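Side-chain contact in citrinin polyketide synthase (Monascus purpureus, PDB 5MPT), which builds the keto-aldehyde precursor of the mycotoxin citrinin from malonyl-CoA units, the chain here being its C-methyltransferase domain: residues Leu51-Ile56 and Glu97-Ile102. Sequence-based numbering, arbitrary orientation.
Sequences LCVAHI and EEARLI
Val53, in the middle of helix 40-62, faces the turn that ends helix 86-98, its CA 7.5 Å from the CA of Ala99. The contact is small and wholly apolar. CG1 of Val53, anti to the backbone N (chi1 169°), meets CD1 of Leu101 tip to tip at 3.6 Å. CB of Ala99 lies 4.0 Å from CG2 of Val53 and almost as near to CG1 of Val53, so the alanine methyl rests against both branches of the valine. Between Ala99 and Leu101 the chain turns sharply at Arg100, whose positive phi (66°) marks the Schellman motif that ends helix 86-98, and both flanking side chains point toward Val53. Within the turn, the carbonyl O of Glu97 accepts two bonds from Arg100, from its backbone N at 2.7 Å and, on the opposite face of the carbonyl plane, from NH1 at 3.3 Å. The guanidinium holds that oxygen at its edge, nearly in plane, while NH2 salt-bridges Asp103. In the helix-turn-helix family region, away from the methyltransferase site, this packing joins helix 40-62 to the link between helix 86-98 and strand 102-105; elsewhere on helix 40-62, Ala54 packs on helix 121-131 and Cys52 on helix 321-327.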
# COMPACT_ATOMS: atom_id res chain seq x y z
N LEU A 51 15.77 -12.60 -1.21
CA LEU A 51 14.86 -13.72 -1.30
C LEU A 51 14.04 -13.67 -2.59
O LEU A 51 13.84 -14.69 -3.25
CB LEU A 51 13.95 -13.73 -0.07
CG LEU A 51 12.83 -14.76 0.08
CD1 LEU A 51 13.42 -16.18 0.08
CD2 LEU A 51 12.03 -14.48 1.34
N CYS A 52 13.58 -12.48 -2.99
CA CYS A 52 12.87 -12.38 -4.26
C CYS A 52 13.75 -12.83 -5.42
O CYS A 52 13.31 -13.59 -6.31
CB CYS A 52 12.40 -10.95 -4.51
SG CYS A 52 11.19 -10.25 -3.37
N VAL A 53 14.97 -12.31 -5.46
CA VAL A 53 15.88 -12.65 -6.54
C VAL A 53 16.12 -14.15 -6.58
O VAL A 53 16.10 -14.75 -7.65
CB VAL A 53 17.20 -11.86 -6.39
CG1 VAL A 53 18.27 -12.40 -7.36
CG2 VAL A 53 16.91 -10.37 -6.62
N ALA A 54 16.34 -14.77 -5.42
CA ALA A 54 16.55 -16.21 -5.39
C ALA A 54 15.34 -16.96 -5.93
O ALA A 54 15.47 -17.93 -6.68
CB ALA A 54 16.86 -16.68 -3.97
N HIS A 55 14.14 -16.51 -5.56
CA HIS A 55 12.93 -17.11 -6.10
C HIS A 55 12.84 -16.94 -7.61
O HIS A 55 12.41 -17.85 -8.32
CB HIS A 55 11.70 -16.49 -5.46
CG HIS A 55 11.35 -17.01 -4.11
ND1 HIS A 55 11.09 -18.34 -3.86
CD2 HIS A 55 11.17 -16.37 -2.94
CE1 HIS A 55 10.75 -18.49 -2.59
NE2 HIS A 55 10.79 -17.30 -2.01
N ILE A 56 13.29 -15.79 -8.11
CA ILE A 56 13.26 -15.55 -9.55
C ILE A 56 14.22 -16.49 -10.26
O ILE A 56 13.88 -17.11 -11.27
CB ILE A 56 13.59 -14.07 -9.83
CG1 ILE A 56 12.47 -13.18 -9.36
CG2 ILE A 56 13.85 -13.88 -11.32
CD1 ILE A 56 12.89 -11.77 -9.14
N GLU A 97 18.83 -7.50 -13.04
CA GLU A 97 19.94 -6.64 -13.42
C GLU A 97 20.46 -5.86 -12.22
O GLU A 97 21.67 -5.76 -12.01
CB GLU A 97 19.53 -5.70 -14.55
CG GLU A 97 20.70 -4.91 -15.14
CD GLU A 97 20.34 -4.11 -16.38
OE1 GLU A 97 19.34 -3.36 -16.33
OE2 GLU A 97 21.07 -4.24 -17.39
N GLU A 98 19.56 -5.30 -11.41
CA GLU A 98 20.01 -4.57 -10.23
C GLU A 98 20.81 -5.47 -9.30
O GLU A 98 21.73 -4.99 -8.62
CB GLU A 98 18.82 -3.96 -9.48
CG GLU A 98 18.19 -2.76 -10.18
CD GLU A 98 16.89 -2.32 -9.52
OE1 GLU A 98 16.07 -1.65 -10.19
OE2 GLU A 98 16.68 -2.65 -8.33
N ALA A 99 20.48 -6.76 -9.23
CA ALA A 99 21.21 -7.73 -8.44
C ALA A 99 22.50 -8.15 -9.12
O ALA A 99 23.25 -8.96 -8.56
CB ALA A 99 20.34 -8.96 -8.19
N ARG A 100 22.76 -7.62 -10.32
CA ARG A 100 24.01 -7.84 -11.05
C ARG A 100 24.18 -9.29 -11.49
O ARG A 100 25.30 -9.76 -11.67
CB ARG A 100 25.21 -7.36 -10.24
CG ARG A 100 25.15 -5.87 -9.87
CD ARG A 100 24.91 -4.96 -11.08
NE ARG A 100 25.91 -5.15 -12.15
CZ ARG A 100 25.64 -5.54 -13.40
NH1 ARG A 100 24.40 -5.79 -13.80
NH2 ARG A 100 26.64 -5.67 -14.27
N LEU A 101 23.08 -10.01 -11.69
CA LEU A 101 23.16 -11.34 -12.26
C LEU A 101 23.11 -11.32 -13.77
O LEU A 101 23.66 -12.21 -14.42
CB LEU A 101 22.03 -12.23 -11.73
CG LEU A 101 22.07 -12.48 -10.23
CD1 LEU A 101 20.82 -13.24 -9.82
CD2 LEU A 101 23.34 -13.27 -9.85
N ILE A 102 22.42 -10.33 -14.34
CA ILE A 102 22.35 -10.17 -15.79
C ILE A 102 22.72 -8.74 -16.15
O ILE A 102 22.66 -7.83 -15.32
CB ILE A 102 20.96 -10.52 -16.36
CG1 ILE A 102 19.87 -9.56 -15.80
CG2 ILE A 102 20.63 -11.98 -16.10
CD1 ILE A 102 18.50 -9.75 -16.42